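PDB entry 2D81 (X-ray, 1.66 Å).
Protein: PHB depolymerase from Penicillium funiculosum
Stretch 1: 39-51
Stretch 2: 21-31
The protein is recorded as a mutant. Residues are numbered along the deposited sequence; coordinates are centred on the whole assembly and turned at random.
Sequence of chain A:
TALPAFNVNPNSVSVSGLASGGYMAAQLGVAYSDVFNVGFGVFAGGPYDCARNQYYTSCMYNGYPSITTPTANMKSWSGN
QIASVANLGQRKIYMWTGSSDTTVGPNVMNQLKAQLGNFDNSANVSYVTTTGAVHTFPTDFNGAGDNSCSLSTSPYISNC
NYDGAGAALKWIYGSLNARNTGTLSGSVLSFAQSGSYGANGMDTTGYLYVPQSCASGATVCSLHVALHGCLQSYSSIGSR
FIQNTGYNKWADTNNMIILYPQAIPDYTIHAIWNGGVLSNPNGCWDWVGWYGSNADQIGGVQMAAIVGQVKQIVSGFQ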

# COMPACT_ATOMS: atom_id res chain seq x y z
N GLY A 39 -11.35 3.43 -0.32
CA GLY A 39 -10.30 4.38 -0.65
C GLY A 39 -8.93 3.78 -0.45
O GLY A 39 -8.79 2.56 -0.33
N PHE A 40 -7.90 4.62 -0.41
CA PHE A 40 -6.54 4.16 -0.21
C PHE A 40 -5.63 5.20 0.41
O PHE A 40 -5.98 6.39 0.48
CB PHE A 40 -5.94 3.67 -1.54
CG PHE A 40 -5.98 4.70 -2.64
CD1 PHE A 40 -7.14 4.88 -3.40
CD2 PHE A 40 -4.86 5.46 -2.94
CE1 PHE A 40 -7.17 5.82 -4.43
CE2 PHE A 40 -4.88 6.40 -3.97
CZ PHE A 40 -6.04 6.57 -4.72
N GLY A 41 -4.47 4.75 0.89
CA GLY A 41 -3.51 5.64 1.51
C GLY A 41 -2.12 5.43 0.94
O GLY A 41 -1.73 4.31 0.62
N VAL A 42 -1.36 6.52 0.81
CA VAL A 42 -0.01 6.44 0.27
C VAL A 42 0.97 7.16 1.18
O VAL A 42 0.83 8.36 1.42
CB VAL A 42 0.05 7.08 -1.14
CG1 VAL A 42 1.48 6.99 -1.70
CG2 VAL A 42 -0.93 6.38 -2.07
N PHE A 43 1.95 6.42 1.70
CA PHE A 43 3.03 7.01 2.49
C PHE A 43 4.29 7.11 1.63
O PHE A 43 4.89 6.09 1.28
CB PHE A 43 3.36 6.15 3.72
CG PHE A 43 2.22 6.01 4.70
CD1 PHE A 43 1.27 5.00 4.54
CD2 PHE A 43 2.13 6.85 5.81
CE1 PHE A 43 0.24 4.84 5.47
CE2 PHE A 43 1.10 6.69 6.74
CZ PHE A 43 0.16 5.68 6.57
N ALA A 44 4.69 8.33 1.29
CA ALA A 44 5.95 8.57 0.60
C ALA A 44 6.05 7.74 -0.67
O ALA A 44 7.06 7.08 -0.92
CB ALA A 44 7.12 8.25 1.54
N GLY A 45 4.98 7.78 -1.47
CA GLY A 45 5.01 7.19 -2.79
C GLY A 45 4.93 8.27 -3.85
O GLY A 45 5.43 9.38 -3.64
N GLY A 46 4.28 7.98 -4.98
CA GLY A 46 4.23 8.95 -6.06
C GLY A 46 3.11 8.71 -7.06
O GLY A 46 2.31 7.79 -6.90
N PRO A 47 3.06 9.53 -8.13
CA PRO A 47 2.05 9.44 -9.19
C PRO A 47 1.79 8.05 -9.76
O PRO A 47 2.71 7.27 -10.01
CB PRO A 47 2.58 10.41 -10.24
CG PRO A 47 3.27 11.45 -9.41
CD PRO A 47 4.03 10.59 -8.42
N TYR A 48 0.51 7.75 -9.96
CA TYR A 48 0.10 6.61 -10.76
C TYR A 48 0.74 6.67 -12.15
O TYR A 48 0.58 7.67 -12.85
CB TYR A 48 -1.42 6.59 -10.89
CG TYR A 48 -1.91 5.51 -11.83
CD1 TYR A 48 -2.01 4.18 -11.40
CD2 TYR A 48 -2.21 5.81 -13.15
CE1 TYR A 48 -2.40 3.18 -12.28
CE2 TYR A 48 -2.60 4.81 -14.04
CZ TYR A 48 -2.69 3.50 -13.60
OH TYR A 48 -3.04 2.52 -14.49
N ASP A 49 1.44 5.61 -12.53
CA ASP A 49 2.06 5.48 -13.86
C ASP A 49 3.27 6.41 -14.00
O ASP A 49 3.70 6.71 -15.11
CB ASP A 49 1.03 5.79 -14.96
CG ASP A 49 1.37 5.11 -16.29
OD1 ASP A 49 1.40 5.80 -17.34
OD2 ASP A 49 1.58 3.88 -16.30
N CYS A 50 3.82 6.85 -12.87
CA CYS A 50 4.91 7.83 -12.88
C CYS A 50 6.06 7.40 -13.78
O CYS A 50 6.60 8.20 -14.55
CB CYS A 50 5.44 8.07 -11.46
SG CYS A 50 6.46 9.58 -11.34
N ALA A 51 6.45 6.13 -13.69
CA ALA A 51 7.70 5.68 -14.28
C ALA A 51 7.56 5.07 -15.67
O ALA A 51 8.50 4.47 -16.19
CB ALA A 51 8.39 4.68 -13.35
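Stretch 2 21-31: GGYMAAQLGVA

Residues 21-31 form a continuous α-helix that begins earlier in the chain. Their phi/psi values stay in the helical region throughout, and an unbroken series of i to i+4 hydrogen bonds runs from Ala25 N to Gly21 O (2.9 Å) through to Ala31 N to Gln27 O (2.8 Å). Stretch 1 enters as a β-strand, 39-43, and continues as loop, with a type II turn from Pro47 to Cys50 marked by the hydrogen bond from Cys50 N to Pro47 O (3.1 Å). The helix runs roughly antiparallel to the strand: their N-to-C directions differ by 156° (signed crossing angle -156°), and the axes approach to 6.9 Å. The register agrees, since Phe40 CA lies 5.9 Å from Gly29 CA late in the stretch, and Gly45 CA lies 4.5 Å from Gly22 CA near its start. The loop then turns back along the helix, bringing Tyr48 CA within 5.8 Å of Gln27 CA. Together the two stretches bury 691 Å².

Glycines make room at several points, for backbone at Gly45 and Gly22 and for aromatic rings at Gly46 and Gly29. At Gly45 an ideal CB would point toward the helix and fall 2.8 Å from Tyr23 N, a clash; at Gly46 it would come 2.0 Å from Tyr23 OH. On the helix, a CB on Gly29 would lie 2.4 Å from Phe40 CD1, while one on Gly22 would be tight, 3.1 Å from both Val42 CG1 and Phe43 O.

Aromatic rings account for much of the packing. The CA-to-CB bond of Phe40 (chi1 p) points toward the helix, and its ring offers one face to Gly29, whose CA makes a CH-pi contact 4.0 Å from the ring centroid, 27° off the normal. Tyr48 (chi1 t) receives Val30 in the same manner: CG1 of Val30 stands 3.9 Å from the centroid of the Tyr48 ring and only 8° off its normal, so it sits almost centrally over the face. Gln27 CA is at the edge of that ring, 3.9 Å from Tyr48 CD1. In the reverse sense, Tyr23 projects from the helix into the loop. Gly45 C lies over one face of its ring, 3.8 Å from Tyr23 CE2, and Pro47 O is at the edge, 3.6 Å from Tyr23 CE1.

Smaller contacts lie among these. Ala26 CB makes apolar contacts with Val42 CG2 at 4.0 Å and Phe40 CE2 at 4.3 Å, and Cys50 CB is 3.9 Å from Tyr23 CE1. Ala25 CB, pointing toward the strand, makes a van der Waals contact with a backbone carbonyl, 3.6 Å from Gly41 O.

No direct hydrogen bond crosses the interface, but two waters provide polar links. The O of water 1 lies 3.0 Å from Tyr23 O and 3.1 Å from Gly46 O, with donating geometry to both. The O of water 2 lies 2.8 Å from Asp49 N, from which it accepts, and 2.7 Å from Gln27 OE1, with donating geometry, connecting the turn to the helix. For both waters the acceptors in reach outnumber the protons.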

# COMPACT_ATOMS: atom_id res chain seq x y z
N GLY A 21 5.65 0.45 -1.91
CA GLY A 21 4.34 -0.03 -1.49
C GLY A 21 3.28 1.06 -1.57
O GLY A 21 2.09 0.77 -1.74
N GLY A 22 3.71 2.31 -1.44
CA GLY A 22 2.80 3.43 -1.62
C GLY A 22 2.46 3.63 -3.08
O GLY A 22 1.31 3.86 -3.44
N TYR A 23 3.48 3.54 -3.94
CA TYR A 23 3.24 3.55 -5.38
C TYR A 23 2.25 2.45 -5.74
O TYR A 23 1.27 2.70 -6.44
CB TYR A 23 4.57 3.34 -6.13
CG TYR A 23 5.29 4.62 -6.49
CD1 TYR A 23 4.82 5.44 -7.52
CD2 TYR A 23 6.44 5.02 -5.81
CE1 TYR A 23 5.48 6.62 -7.86
CE2 TYR A 23 7.11 6.21 -6.14
CZ TYR A 23 6.62 7.00 -7.17
OH TYR A 23 7.27 8.16 -7.52
N MET A 24 2.50 1.23 -5.26
CA MET A 24 1.62 0.10 -5.54
C MET A 24 0.21 0.31 -4.98
O MET A 24 -0.78 -0.03 -5.63
CB MET A 24 2.22 -1.20 -4.97
CG MET A 24 1.39 -2.46 -5.19
SD MET A 24 0.97 -2.81 -6.92
CE MET A 24 2.52 -3.50 -7.53
N ALA A 25 0.10 0.89 -3.79
CA ALA A 25 -1.21 1.16 -3.21
C ALA A 25 -2.02 2.06 -4.14
O ALA A 25 -3.20 1.81 -4.38
CB ALA A 25 -1.07 1.82 -1.84
N ALA A 26 -1.39 3.10 -4.67
CA ALA A 26 -2.05 3.99 -5.61
C ALA A 26 -2.37 3.26 -6.92
O ALA A 26 -3.41 3.50 -7.53
CB ALA A 26 -1.19 5.21 -5.89
N GLN A 27 -1.48 2.37 -7.35
CA GLN A 27 -1.76 1.59 -8.55
C GLN A 27 -3.00 0.73 -8.36
O GLN A 27 -3.85 0.66 -9.25
CB GLN A 27 -0.55 0.72 -8.92
CG GLN A 27 0.61 1.55 -9.48
CD GLN A 27 1.84 0.74 -9.84
OE1 GLN A 27 2.80 1.28 -10.40
NE2 GLN A 27 1.83 -0.55 -9.53
N LEU A 28 -3.11 0.07 -7.21
CA LEU A 28 -4.31 -0.70 -6.88
C LEU A 28 -5.54 0.19 -6.71
O LEU A 28 -6.63 -0.13 -7.20
CB LEU A 28 -4.08 -1.50 -5.60
CG LEU A 28 -3.13 -2.69 -5.72
CD1 LEU A 28 -2.60 -3.09 -4.34
CD2 LEU A 28 -3.86 -3.86 -6.38
N GLY A 29 -5.36 1.32 -6.02
CA GLY A 29 -6.47 2.23 -5.78
C GLY A 29 -7.05 2.82 -7.05
O GLY A 29 -8.23 3.17 -7.09
N VAL A 30 -6.23 2.91 -8.09
CA VAL A 30 -6.68 3.42 -9.38
C VAL A 30 -7.15 2.30 -10.30
O VAL A 30 -8.31 2.29 -10.75
CB VAL A 30 -5.55 4.22 -10.08
CG1 VAL A 30 -5.97 4.59 -11.50
CG2 VAL A 30 -5.23 5.47 -9.27
N ALA A 31 -6.27 1.34 -10.59
CA ALA A 31 -6.58 0.30 -11.57
C ALA A 31 -7.73 -0.58 -11.09
O ALA A 31 -8.55 -1.03 -11.90
CB ALA A 31 -5.34 -0.55 -11.83
O HOH W 1 1.51 5.05 -8.23
O HOH W 2 2.66 3.97 -10.64